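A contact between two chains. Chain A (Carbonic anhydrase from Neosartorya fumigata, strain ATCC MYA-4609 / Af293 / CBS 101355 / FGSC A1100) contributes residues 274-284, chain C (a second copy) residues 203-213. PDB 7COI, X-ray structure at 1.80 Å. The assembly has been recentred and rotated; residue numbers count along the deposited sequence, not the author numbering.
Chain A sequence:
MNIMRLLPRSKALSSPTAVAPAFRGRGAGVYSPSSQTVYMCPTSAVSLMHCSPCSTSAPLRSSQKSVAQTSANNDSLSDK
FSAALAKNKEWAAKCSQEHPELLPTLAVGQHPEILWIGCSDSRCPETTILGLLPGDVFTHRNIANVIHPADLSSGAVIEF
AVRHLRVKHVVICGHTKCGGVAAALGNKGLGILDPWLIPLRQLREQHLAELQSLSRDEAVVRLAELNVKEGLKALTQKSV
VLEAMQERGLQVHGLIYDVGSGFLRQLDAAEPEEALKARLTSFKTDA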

# COMPACT_ATOMS: atom_id res chain seq x y z
N GLU A 274 -22.93 20.64 -8.33
CA GLU A 274 -22.39 21.21 -7.05
C GLU A 274 -21.23 20.33 -6.54
O GLU A 274 -20.21 20.89 -6.01
CB GLU A 274 -23.46 21.21 -5.95
CG GLU A 274 -24.70 22.03 -6.27
CD GLU A 274 -24.45 23.52 -6.46
OE1 GLU A 274 -23.99 24.18 -5.50
OE2 GLU A 274 -24.74 24.02 -7.57
N ALA A 275 -21.42 19.01 -6.62
CA ALA A 275 -20.49 17.98 -6.11
C ALA A 275 -19.15 18.13 -6.83
O ALA A 275 -18.14 18.17 -6.13
CB ALA A 275 -21.06 16.58 -6.28
N LEU A 276 -19.14 18.19 -8.16
CA LEU A 276 -17.89 18.24 -8.96
C LEU A 276 -17.19 19.58 -8.72
O LEU A 276 -15.93 19.60 -8.76
CB LEU A 276 -18.19 17.99 -10.44
CG LEU A 276 -17.02 17.51 -11.31
CD1 LEU A 276 -16.33 16.28 -10.74
CD2 LEU A 276 -17.48 17.22 -12.74
N LYS A 277 -17.93 20.66 -8.47
CA LYS A 277 -17.31 21.99 -8.20
C LYS A 277 -16.49 21.91 -6.91
O LYS A 277 -15.33 22.36 -6.93
CB LYS A 277 -18.38 23.09 -8.15
CG LYS A 277 -19.13 23.25 -9.47
CD LYS A 277 -19.85 24.56 -9.59
CE LYS A 277 -20.67 24.64 -10.86
NZ LYS A 277 -21.05 26.04 -11.16
N ALA A 278 -17.07 21.38 -5.83
CA ALA A 278 -16.37 21.21 -4.53
C ALA A 278 -15.15 20.28 -4.72
O ALA A 278 -14.08 20.53 -4.11
CB ALA A 278 -17.34 20.66 -3.50
N ARG A 279 -15.31 19.24 -5.55
CA ARG A 279 -14.23 18.24 -5.77
C ARG A 279 -13.07 18.91 -6.51
O ARG A 279 -11.93 18.75 -6.12
CB ARG A 279 -14.77 17.04 -6.55
CG ARG A 279 -13.81 15.86 -6.58
CD ARG A 279 -14.51 14.55 -6.83
NE ARG A 279 -15.58 14.38 -5.87
CZ ARG A 279 -16.77 13.84 -6.11
NH1 ARG A 279 -17.06 13.29 -7.28
NH2 ARG A 279 -17.68 13.82 -5.17
N LEU A 280 -13.38 19.70 -7.54
CA LEU A 280 -12.37 20.48 -8.31
C LEU A 280 -11.56 21.35 -7.34
O LEU A 280 -10.31 21.32 -7.36
CB LEU A 280 -13.13 21.37 -9.31
CG LEU A 280 -12.78 21.40 -10.79
CD1 LEU A 280 -11.97 20.20 -11.29
CD2 LEU A 280 -14.07 21.59 -11.59
N THR A 281 -12.26 22.13 -6.50
CA THR A 281 -11.64 23.06 -5.54
C THR A 281 -10.72 22.26 -4.61
O THR A 281 -9.62 22.74 -4.31
CB THR A 281 -12.71 23.78 -4.71
OG1 THR A 281 -13.53 24.47 -5.66
CG2 THR A 281 -12.10 24.70 -3.67
N SER A 282 -11.19 21.09 -4.17
CA SER A 282 -10.56 20.29 -3.08
C SER A 282 -9.41 19.43 -3.61
O SER A 282 -8.52 19.13 -2.81
CB SER A 282 -11.57 19.43 -2.39
OG SER A 282 -12.55 20.22 -1.75
N PHE A 283 -9.41 19.07 -4.91
CA PHE A 283 -8.48 18.05 -5.45
C PHE A 283 -7.59 18.52 -6.58
O PHE A 283 -6.50 17.87 -6.75
CB PHE A 283 -9.26 16.80 -5.86
CG PHE A 283 -9.64 15.94 -4.68
CD1 PHE A 283 -8.75 15.01 -4.15
CD2 PHE A 283 -10.88 16.09 -4.07
CE1 PHE A 283 -9.11 14.24 -3.06
CE2 PHE A 283 -11.23 15.33 -2.97
CZ PHE A 283 -10.35 14.42 -2.46
N LYS A 284 -7.95 19.55 -7.36
CA LYS A 284 -7.09 19.94 -8.51
C LYS A 284 -5.77 20.54 -7.98
O LYS A 284 -5.86 21.39 -7.08
CB LYS A 284 -7.83 20.90 -9.45
CG LYS A 284 -7.28 20.97 -10.87
CD LYS A 284 -8.24 21.63 -11.87
CE LYS A 284 -8.89 22.88 -11.30
NZ LYS A 284 -9.30 23.85 -12.35
N LEU C 203 -11.91 15.15 3.44
CA LEU C 203 -12.49 15.95 4.54
C LEU C 203 -12.68 17.40 4.08
O LEU C 203 -13.77 17.97 4.39
CB LEU C 203 -11.61 15.86 5.78
CG LEU C 203 -11.64 14.51 6.49
CD1 LEU C 203 -10.52 14.41 7.52
CD2 LEU C 203 -12.99 14.27 7.16
N ARG C 204 -11.71 17.94 3.36
CA ARG C 204 -11.82 19.32 2.80
C ARG C 204 -13.08 19.42 1.91
O ARG C 204 -13.88 20.37 2.07
CB ARG C 204 -10.55 19.69 2.06
CG ARG C 204 -10.60 21.05 1.37
CD ARG C 204 -9.30 21.36 0.68
NE ARG C 204 -9.35 22.63 -0.03
CZ ARG C 204 -8.45 23.06 -0.90
NH1 ARG C 204 -7.39 22.32 -1.20
NH2 ARG C 204 -8.61 24.24 -1.49
N GLU C 205 -13.24 18.47 0.99
CA GLU C 205 -14.42 18.43 0.08
C GLU C 205 -15.70 18.33 0.92
O GLU C 205 -16.64 19.08 0.63
CB GLU C 205 -14.37 17.27 -0.91
CG GLU C 205 -15.56 17.26 -1.85
CD GLU C 205 -15.68 16.05 -2.76
OE1 GLU C 205 -16.79 15.51 -2.87
OE2 GLU C 205 -14.66 15.67 -3.38
N GLN C 206 -15.75 17.43 1.89
CA GLN C 206 -16.99 17.16 2.66
C GLN C 206 -17.36 18.41 3.48
O GLN C 206 -18.57 18.58 3.77
CB GLN C 206 -16.83 16.01 3.65
CG GLN C 206 -16.62 14.64 3.04
CD GLN C 206 -16.04 13.69 4.07
OE1 GLN C 206 -16.38 13.73 5.25
NE2 GLN C 206 -15.12 12.84 3.63
N HIS C 207 -16.37 19.17 3.95
CA HIS C 207 -16.56 20.32 4.88
C HIS C 207 -16.19 21.62 4.18
O HIS C 207 -15.79 22.56 4.87
CB HIS C 207 -15.74 20.08 6.16
CG HIS C 207 -16.19 18.88 6.93
ND1 HIS C 207 -17.16 18.96 7.89
CD2 HIS C 207 -15.84 17.58 6.88
CE1 HIS C 207 -17.37 17.76 8.43
NE2 HIS C 207 -16.58 16.91 7.82
N LEU C 208 -16.31 21.69 2.84
CA LEU C 208 -15.70 22.80 2.06
C LEU C 208 -16.33 24.14 2.48
O LEU C 208 -15.56 25.09 2.72
CB LEU C 208 -15.84 22.58 0.57
CG LEU C 208 -15.07 23.59 -0.28
CD1 LEU C 208 -13.57 23.60 0.03
CD2 LEU C 208 -15.31 23.33 -1.76
N ALA C 209 -17.66 24.22 2.55
CA ALA C 209 -18.38 25.47 2.93
C ALA C 209 -17.90 25.93 4.31
O ALA C 209 -17.53 27.10 4.46
CB ALA C 209 -19.87 25.23 2.90
N GLU C 210 -17.90 25.03 5.30
CA GLU C 210 -17.43 25.29 6.69
C GLU C 210 -15.98 25.82 6.66
O GLU C 210 -15.70 26.82 7.32
CB GLU C 210 -17.59 23.99 7.49
CG GLU C 210 -16.88 23.95 8.83
CD GLU C 210 -17.00 22.58 9.51
OE1 GLU C 210 -16.35 22.35 10.54
OE2 GLU C 210 -17.74 21.75 9.00
N LEU C 211 -15.07 25.19 5.92
CA LEU C 211 -13.65 25.60 5.91
C LEU C 211 -13.49 26.94 5.18
O LEU C 211 -12.64 27.73 5.61
CB LEU C 211 -12.79 24.51 5.25
CG LEU C 211 -12.70 23.21 6.05
CD1 LEU C 211 -12.04 22.12 5.21
CD2 LEU C 211 -11.96 23.39 7.37
N GLN C 212 -14.26 27.18 4.11
CA GLN C 212 -14.18 28.46 3.35
C GLN C 212 -14.68 29.63 4.23
O GLN C 212 -14.24 30.76 3.97
CB GLN C 212 -14.97 28.35 2.04
CG GLN C 212 -14.20 27.59 0.97
CD GLN C 212 -14.95 27.36 -0.32
OE1 GLN C 212 -14.34 27.18 -1.38
NE2 GLN C 212 -16.28 27.29 -0.23
N SER C 213 -15.52 29.37 5.23
CA SER C 213 -16.12 30.38 6.15
C SER C 213 -15.10 30.81 7.23
O SER C 213 -15.41 31.74 7.99
CB SER C 213 -17.38 29.84 6.79
OG SER C 213 -17.08 29.09 7.96

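The contact between these two helical stretches, which buries 427 Å² in all, is organised around one charged pair. Arg A279 and Glu C205 meet in a two-pronged salt bridge: Arg A279 NE donates to Glu C205 OE2 at 3.0 Å, and Arg A279 NH2 donates to Glu C205 OE1, also at 3.0 Å. The carboxylate approaches the edge of the guanidinium, near its plane, where the N-H bonds point, so each oxygen finds its own donor. Arginine suits this place because its planar group presents two parallel donors to the two oxygens of a carboxylate, and pairing the opposite charges offsets the cost of burying the guanidinium.

The glutamate is also closely packed. The CA-to-CB bond of Glu C205 points sideways, but chi1 and chi2 are both t, and the extended chain carries its end nearer to chain A. There it sits as a knob among Ala A278, Arg A279, Ser A282 and Phe A283, and it loses 114 Å² to the other stretch, more than any other residue here. Phe A283 closes part of this pocket with its ring edge: CE2 lies 3.5 Å from Glu C205 OE2, near the ring plane, where the slightly positive rim of an aromatic ring can face a carboxylate oxygen favourably.

Small residues let the backbones come close. Ser A282 and Glu C205 have their CA atoms 5.3 Å apart, and Ser A282 OG lies just 3.2 Å from Glu C205 CA. The serine hydroxyl does not bond across the interface; it donates to Ala A278 O, 2.8 Å from Ser A282 OG, within its own helix.

The apolar part of the contact lies beside the salt bridge. Leu C208 points toward chain A, and its CD2 reaches 3.6 Å from Ala A278 CA and 3.8 Å from Ala A278 CB. The short alanine side chain allows the leucine methyl to approach the helix backbone itself. Thr A281 adds to this surface, with CB 4.0 Å from Leu C208 CD2, while its OG1 donates to Lys A277 O at 3.1 Å.

Arg C204, fully extended, lays one guanidinium face against the end of the chain A helix, beneath Thr A281 O and Ser A282 CA; a long, flat side chain can cover the helix end this way while NH1 is hydrogen-bonded elsewhere in the structure. Its NH2 is 3.3 Å from Thr A281 O, but the angle is too poor for a hydrogen bond, so the oxygen rests over the face of the cation, an arrangement electrostatics can favour.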